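Local coordinates for protein arginine N-methyltransferase SFM1 (Saccharomyces cerevisiae, PDB 5C74) that uses S-adenosyl-L-methionine as methyl donor to monomethylate an arginine side chain of ribosomal protein S3, at residues T58-D61 against E67-K70; L82-A87 against D115-L120; T97-F102 against L127-R132. All coordinates share one frame; numbering follows the deposited sequence.

Interaction 1: residues T58-D61 against E67-K70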
# COMPACT_ATOMS: atom_id res chain seq x y z
N THR A 58 7.32 -13.03 6.56
CA THR A 58 6.69 -14.35 6.58
C THR A 58 5.19 -14.22 6.72
O THR A 58 4.69 -13.22 7.24
CB THR A 58 7.25 -15.22 7.73
OG1 THR A 58 6.56 -16.47 7.76
CG2 THR A 58 7.06 -14.51 9.07
N THR A 59 4.46 -15.21 6.20
CA THR A 59 3.01 -15.22 6.42
C THR A 59 2.70 -15.79 7.81
O THR A 59 1.59 -15.62 8.32
CB THR A 59 2.27 -16.05 5.37
OG1 THR A 59 2.71 -17.41 5.45
CG2 THR A 59 2.59 -15.52 3.97
N LYS A 60 3.67 -16.46 8.42
CA LYS A 60 3.47 -16.97 9.78
C LYS A 60 3.38 -15.82 10.79
O LYS A 60 3.89 -14.74 10.52
CB LYS A 60 4.60 -17.91 10.19
CG LYS A 60 4.75 -19.14 9.29
CD LYS A 60 5.81 -20.07 9.86
CE LYS A 60 6.06 -21.26 8.93
NZ LYS A 60 6.56 -20.86 7.57
N ASP A 61 2.80 -16.06 11.96
CA ASP A 61 2.80 -14.99 12.95
C ASP A 61 4.14 -14.97 13.68
O ASP A 61 5.06 -15.73 13.35
CB ASP A 61 1.63 -15.12 13.94
CG ASP A 61 1.74 -16.31 14.90
OD1 ASP A 61 2.82 -16.92 15.06
OD2 ASP A 61 0.71 -16.62 15.53
N GLU A 67 11.34 -20.46 13.26
CA GLU A 67 11.35 -21.53 12.28
C GLU A 67 11.74 -21.04 10.88
O GLU A 67 12.44 -21.73 10.16
CB GLU A 67 9.96 -22.19 12.23
CG GLU A 67 9.87 -23.43 11.38
CD GLU A 67 8.52 -24.12 11.54
OE1 GLU A 67 7.84 -23.86 12.56
OE2 GLU A 67 8.14 -24.90 10.65
N ASP A 68 11.32 -19.84 10.51
CA ASP A 68 11.62 -19.34 9.16
C ASP A 68 13.00 -18.70 9.03
O ASP A 68 13.56 -18.63 7.92
CB ASP A 68 10.57 -18.32 8.72
CG ASP A 68 9.28 -18.97 8.26
OD1 ASP A 68 9.22 -20.22 8.24
OD2 ASP A 68 8.34 -18.24 7.89
N PHE A 69 13.54 -18.23 10.15
CA PHE A 69 14.81 -17.52 10.18
C PHE A 69 15.66 -18.07 11.30
O PHE A 69 15.65 -17.57 12.43
CB PHE A 69 14.58 -16.02 10.35
CG PHE A 69 13.71 -15.43 9.28
CD1 PHE A 69 14.24 -15.10 8.04
CD2 PHE A 69 12.35 -15.25 9.49
CE1 PHE A 69 13.44 -14.58 7.03
CE2 PHE A 69 11.54 -14.73 8.49
CZ PHE A 69 12.09 -14.40 7.25
N LYS A 70 16.38 -19.14 10.99
CA LYS A 70 17.00 -19.96 12.01
C LYS A 70 18.19 -19.26 12.67
O LYS A 70 18.64 -19.66 13.73
CB LYS A 70 17.41 -21.31 11.40
CG LYS A 70 16.21 -22.24 11.21
CD LYS A 70 16.58 -23.53 10.50
CE LYS A 70 15.53 -24.60 10.74
NZ LYS A 70 14.16 -24.14 10.40
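Thr-58 and Lys-60 converge on the carboxylate of Asp-68 in a local polar contact, a hydroxyl hydrogen bond combined with a salt bridge, that joins the loop after strand 56-57 to the short helix 65-68. Thr-58 OG1 donates to Asp-68 OD2 over 2.5 Å, meeting that oxygen almost in line with its C-O bond. Lys-60 serves mainly the other oxygen: Lys-60 NZ lies 2.8 Å from Asp-68 OD1, on the syn lone pair. A weak second bond of 3.2 Å runs from Lys-60 NZ to Asp-68 OD2. The lysine chain is extended until chi4 (61°), where it bends and turns the ammonium group onto the carboxylate, arriving from the direction opposite to the aspartate.

The same threonine oxygen also shapes its own loop. Lys-60 N donates to Thr-58 OG1 (3.0 Å), an ST turn, consistent with both partners of Asp-68 being presented together. Strand 56-57 is an outermost strand of the parallel sheet of this SPOUT-family protein, and backbone hydrogen bonds of Thr-58 with Leu-34 and Leu-37 carry the attachment beyond the strand's end. With an alanine in place of Asp-68, the Lys-60 ammonium would probably lose its salt-bridge mate and the Thr-58 hydroxyl its acceptor, so that the lysine chain would be likely to swing more freely.

Phe-69, the first residue to leave helical geometry, adds an apolar touch beside the polar group, Phe-69 CE2 lying 4.4 Å from Thr-58 CB. Glu-67 OE2 stands 5.3 Å from Lys-60 NZ, too far for contact but near enough that it may add to the negative field around the ammonium.

Interaction 2: residues L82-A87 against D115-L120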
# COMPACT_ATOMS: atom_id res chain seq x y z
N LEU A 82 5.50 -5.64 23.53
CA LEU A 82 4.47 -5.24 22.58
C LEU A 82 4.19 -3.75 22.74
O LEU A 82 3.86 -3.30 23.84
CB LEU A 82 3.19 -6.06 22.78
CG LEU A 82 1.99 -5.63 21.94
CD1 LEU A 82 2.19 -6.02 20.45
CD2 LEU A 82 0.73 -6.27 22.50
N LEU A 83 4.34 -2.98 21.67
CA LEU A 83 3.89 -1.59 21.69
C LEU A 83 2.41 -1.58 21.99
O LEU A 83 1.62 -2.20 21.28
CB LEU A 83 4.15 -0.87 20.36
CG LEU A 83 3.59 0.56 20.36
CD1 LEU A 83 4.32 1.42 21.40
CD2 LEU A 83 3.67 1.21 18.97
N ASP A 84 2.02 -0.87 23.04
CA ASP A 84 0.64 -0.93 23.48
C ASP A 84 0.19 0.48 23.90
O ASP A 84 0.57 0.95 24.96
CB ASP A 84 0.52 -1.93 24.64
CG ASP A 84 -0.93 -2.18 25.08
OD1 ASP A 84 -1.86 -1.51 24.59
OD2 ASP A 84 -1.12 -3.06 25.95
N PRO A 85 -0.60 1.14 23.05
CA PRO A 85 -1.08 2.49 23.40
C PRO A 85 -2.02 2.52 24.61
O PRO A 85 -2.25 3.60 25.17
CB PRO A 85 -1.82 2.94 22.13
CG PRO A 85 -2.16 1.67 21.41
CD PRO A 85 -1.05 0.71 21.72
N ARG A 86 -2.54 1.36 25.02
CA ARG A 86 -3.41 1.31 26.20
C ARG A 86 -2.64 1.06 27.49
O ARG A 86 -3.21 1.07 28.58
CB ARG A 86 -4.48 0.23 26.01
CG ARG A 86 -5.34 0.40 24.76
CD ARG A 86 -6.52 1.35 24.98
NE ARG A 86 -6.08 2.71 25.26
CZ ARG A 86 -5.71 3.58 24.33
NH1 ARG A 86 -5.73 3.24 23.05
NH2 ARG A 86 -5.32 4.80 24.68
N ALA A 87 -1.33 0.81 27.36
CA ALA A 87 -0.49 0.59 28.53
C ALA A 87 -0.15 1.92 29.17
O ALA A 87 -0.31 2.96 28.53
CB ALA A 87 0.79 -0.17 28.15
N ASP A 115 -9.34 -6.21 18.38
CA ASP A 115 -8.36 -5.81 19.38
C ASP A 115 -7.16 -6.74 19.23
O ASP A 115 -7.13 -7.81 19.84
CB ASP A 115 -8.97 -5.88 20.78
CG ASP A 115 -8.00 -5.48 21.88
OD1 ASP A 115 -6.79 -5.32 21.61
OD2 ASP A 115 -8.45 -5.33 23.03
N ARG A 116 -6.21 -6.34 18.40
CA ARG A 116 -5.10 -7.21 18.04
C ARG A 116 -4.22 -7.50 19.25
O ARG A 116 -3.65 -8.59 19.36
CB ARG A 116 -4.28 -6.57 16.91
CG ARG A 116 -3.13 -7.43 16.39
CD ARG A 116 -3.62 -8.82 15.98
NE ARG A 116 -2.53 -9.68 15.50
CZ ARG A 116 -2.67 -10.98 15.22
NH1 ARG A 116 -3.86 -11.56 15.37
NH2 ARG A 116 -1.63 -11.69 14.81
N THR A 117 -4.11 -6.53 20.15
CA THR A 117 -3.36 -6.75 21.38
C THR A 117 -3.96 -7.92 22.14
O THR A 117 -3.24 -8.84 22.56
CB THR A 117 -3.34 -5.50 22.26
OG1 THR A 117 -2.54 -4.52 21.60
CG2 THR A 117 -2.75 -5.81 23.65
N LYS A 118 -5.28 -7.91 22.29
CA LYS A 118 -5.94 -8.97 23.03
C LYS A 118 -5.85 -10.30 22.29
O LYS A 118 -5.71 -11.36 22.92
CB LYS A 118 -7.41 -8.61 23.31
CG LYS A 118 -8.08 -9.55 24.30
CD LYS A 118 -9.50 -9.06 24.67
CE LYS A 118 -10.05 -9.82 25.87
NZ LYS A 118 -11.38 -9.28 26.30
N GLU A 119 -5.93 -10.26 20.96
CA GLU A 119 -5.77 -11.47 20.17
C GLU A 119 -4.40 -12.11 20.39
O GLU A 119 -4.30 -13.32 20.60
CB GLU A 119 -5.96 -11.16 18.68
CG GLU A 119 -7.40 -10.84 18.31
CD GLU A 119 -7.56 -10.44 16.84
OE1 GLU A 119 -6.58 -10.54 16.08
OE2 GLU A 119 -8.68 -10.02 16.46
N LEU A 120 -3.35 -11.30 20.32
CA LEU A 120 -1.99 -11.81 20.48
C LEU A 120 -1.80 -12.41 21.86
O LEU A 120 -1.27 -13.51 22.01
CB LEU A 120 -0.97 -10.69 20.24
CG LEU A 120 -0.69 -10.34 18.78
CD1 LEU A 120 0.09 -9.03 18.67
CD2 LEU A 120 0.10 -11.47 18.11
O HOH W 1 -3.44 -2.24 22.64
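Asp-84 OD1 is gripped twice: by a water that donates to it over 2.6 Å and reaches on to Thr-117 OG1 (2.7 Å), and by the backbone N of Arg-86 within its own loop. The water links the end of strand 80-83 to the first turn of helix 116-123, the helix of the beta-alpha-beta crossover from strand 101-104 to strand 128-131. Strand 80-83 lies between those two in the parallel sheet, so the crossover helix rests against its side chains.

The bond from Arg-86 N closes an Asx turn, approaching the carboxylate from 48° out of its plane, and it coincides with a type I beta turn from Asp-84 to Ala-87. Asp-84 OD2 is taken by Ser-130 OG of the adjacent strand, so the carboxylate is fixed at both oxygens. On the helix, Asp-115 is the N-cap, its OD1 accepting from Lys-118 N.

Thr-117 divides its branches. With chi1 at -70°, it sets OG1 beside its backbone N, pointing to the water, and CG2 opposite that N, so that Thr-117 CG2 lies 3.7 Å from Leu-82 CD2. Asp-84 OD2 lies 3.9 Å from Thr-117 CG2. Nearly one turn further along the helix, Leu-82 uses its other methyl: Leu-82 CD1 meets Leu-120 CD1 at 4.1 Å.

Interaction 3: residues T97-F102 against L127-R132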
# COMPACT_ATOMS: atom_id res chain seq x y z
N THR A 97 17.65 -4.78 29.33
CA THR A 97 18.00 -6.14 29.75
C THR A 97 16.83 -7.12 29.70
O THR A 97 17.02 -8.32 29.90
CB THR A 97 18.54 -6.15 31.19
OG1 THR A 97 17.51 -5.68 32.07
CG2 THR A 97 19.76 -5.24 31.30
N LYS A 98 15.62 -6.61 29.47
CA LYS A 98 14.41 -7.41 29.63
C LYS A 98 13.88 -7.98 28.33
O LYS A 98 13.25 -9.03 28.32
CB LYS A 98 13.28 -6.56 30.26
CG LYS A 98 13.51 -6.13 31.72
CD LYS A 98 12.24 -5.49 32.28
CE LYS A 98 12.38 -5.13 33.76
NZ LYS A 98 13.17 -3.90 33.98
N PHE A 99 14.12 -7.25 27.24
CA PHE A 99 13.46 -7.52 25.96
C PHE A 99 14.46 -7.77 24.83
O PHE A 99 15.46 -7.07 24.73
CB PHE A 99 12.57 -6.34 25.56
CG PHE A 99 11.49 -6.02 26.57
CD1 PHE A 99 10.65 -7.01 27.05
CD2 PHE A 99 11.33 -4.72 27.03
CE1 PHE A 99 9.65 -6.71 27.98
CE2 PHE A 99 10.34 -4.42 27.95
CZ PHE A 99 9.50 -5.41 28.43
N ASP A 100 14.16 -8.74 23.97
CA ASP A 100 14.97 -9.03 22.80
C ASP A 100 14.27 -8.58 21.51
O ASP A 100 14.93 -8.27 20.52
CB ASP A 100 15.27 -10.53 22.71
CG ASP A 100 15.91 -11.05 23.98
OD1 ASP A 100 16.84 -10.39 24.47
OD2 ASP A 100 15.47 -12.09 24.49
N TYR A 101 12.93 -8.55 21.56
CA TYR A 101 12.09 -8.18 20.42
C TYR A 101 11.08 -7.13 20.82
O TYR A 101 10.61 -7.11 21.96
CB TYR A 101 11.34 -9.40 19.87
CG TYR A 101 12.27 -10.38 19.19
CD1 TYR A 101 12.57 -10.25 17.85
CD2 TYR A 101 12.82 -11.44 19.90
CE1 TYR A 101 13.42 -11.16 17.21
CE2 TYR A 101 13.68 -12.35 19.28
CZ TYR A 101 13.97 -12.20 17.93
OH TYR A 101 14.80 -13.09 17.31
N PHE A 102 10.72 -6.28 19.86
CA PHE A 102 9.73 -5.22 20.05
C PHE A 102 8.73 -5.39 18.92
O PHE A 102 9.12 -5.41 17.75
CB PHE A 102 10.38 -3.84 20.00
CG PHE A 102 9.46 -2.72 20.40
CD1 PHE A 102 8.66 -2.10 19.45
CD2 PHE A 102 9.40 -2.28 21.71
CE1 PHE A 102 7.81 -1.06 19.81
CE2 PHE A 102 8.56 -1.24 22.07
CZ PHE A 102 7.77 -0.63 21.12
N LEU A 127 3.79 -14.84 26.53
CA LEU A 127 4.83 -14.29 25.64
C LEU A 127 5.14 -12.79 25.81
O LEU A 127 6.31 -12.40 25.89
CB LEU A 127 4.43 -14.55 24.19
CG LEU A 127 5.40 -14.04 23.13
CD1 LEU A 127 6.74 -14.73 23.26
CD2 LEU A 127 4.79 -14.24 21.72
N LEU A 128 4.10 -11.96 25.84
CA LEU A 128 4.29 -10.52 25.62
C LEU A 128 4.18 -9.67 26.88
O LEU A 128 3.41 -9.97 27.79
CB LEU A 128 3.26 -10.02 24.60
CG LEU A 128 3.28 -10.80 23.29
CD1 LEU A 128 1.96 -10.64 22.57
CD2 LEU A 128 4.41 -10.30 22.44
N ILE A 129 4.94 -8.58 26.89
CA ILE A 129 4.85 -7.55 27.93
C ILE A 129 4.59 -6.21 27.26
O ILE A 129 5.34 -5.80 26.37
CB ILE A 129 6.16 -7.47 28.77
CG1 ILE A 129 6.47 -8.82 29.42
CG2 ILE A 129 6.05 -6.36 29.83
CD1 ILE A 129 5.52 -9.21 30.52
N SER A 130 3.52 -5.53 27.66
CA SER A 130 3.15 -4.26 27.06
C SER A 130 4.03 -3.09 27.52
O SER A 130 4.37 -2.99 28.70
CB SER A 130 1.68 -3.93 27.39
OG SER A 130 0.78 -4.79 26.71
N ARG A 131 4.38 -2.22 26.58
CA ARG A 131 4.99 -0.92 26.90
C ARG A 131 4.41 0.16 26.02
O ARG A 131 4.08 -0.08 24.87
CB ARG A 131 6.50 -0.95 26.72
CG ARG A 131 7.25 -1.73 27.79
CD ARG A 131 7.18 -1.03 29.13
NE ARG A 131 8.12 -1.65 30.08
CZ ARG A 131 7.78 -2.61 30.93
NH1 ARG A 131 6.53 -3.06 30.95
NH2 ARG A 131 8.69 -3.12 31.76
N ARG A 132 4.32 1.37 26.58
CA ARG A 132 3.95 2.55 25.82
C ARG A 132 5.20 3.27 25.31
O ARG A 132 6.28 3.11 25.88
CB ARG A 132 3.12 3.51 26.71
CG ARG A 132 2.33 4.55 25.96
CD ARG A 132 1.59 5.48 26.93
NE ARG A 132 2.52 6.29 27.72
CZ ARG A 132 2.17 7.39 28.39
NH1 ARG A 132 0.91 7.81 28.37
NH2 ARG A 132 3.07 8.06 29.09
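Phe-99 presses the far end of its ring into the angle between Ile-129 and Arg-131, two side chains that leave strand 128-131 on the same face. Phe-99 CE1 lies 3.7 Å from the branch carbon Ile-129 CB, and Phe-99 CZ comes within 3.8 Å of Ile-129 CG2. The isoleucine crosses the phenylalanine at about a right angle and offers its root and CG2 methyl, while the end of the chain leads away from the ring.

Arg-131 meets the CE2 and CZ atoms of the same ring. Arg-131 CG stands 4.1 Å from Phe-99 CE2, and Phe-99 CZ sits over the centre of one Arg-131 guanidinium face, 4.0 Å above that plane. Since ring and guanidinium planes are 77° apart, this is no parallel stack: one corner of the ring covers the flat cation. A bend at chi2 (-69°) folds the arginine back along its own strand, where Arg-131 NH1 donates to Ser-130 O over 3.1 Å and helps to fix the orientation of the group. The salt bridge of NE with Asp-95 is its main charged partnership. Lys-98 closes over the phenylalanine from its own segment, with its CB over the centre of a ring face. Lys-98 NZ and Arg-131 NH2 are 5.1 Å apart, and the nearby Asp-95 carboxylate probably offsets their like charges, although its ion pair with Lys-98 is long and weak.

In the parallel sheet of this SPOUT-family fold, strand 80-83 runs between strands 101-104 and 128-131, so Phe-99, just ahead of strand 101-104, reaches over it. Both Phe-99 and Arg-131 touch Cys-81 on this middle strand, on the sheet face opposite helix 116-123, and strand 128-131 is an outermost strand within this chain.

Overall arrangement
From the N terminus, interaction 1 comes first and closes a short loop, tying the exit of edge strand 56-57 to helix 65-68 before the others open. Interactions 2 and 3 close longer, overlapping loops, with 27 and 24 residues between their segments, and cross: 82-87, 97-102, 115-120 and 127-132 alternate. Interaction 2 sets crossover helix 116-123 against strand 80-83, whereas interaction 3 reaches across the opposite face of that strand to strand 128-131. The two meet through the sheet, where Leu-82 pairs with Ile-129 and Leu-83 packs on Phe-102. The centre of interaction 1 lies about 21 Å from that of interaction 2 and about 19 Å from that of interaction 3.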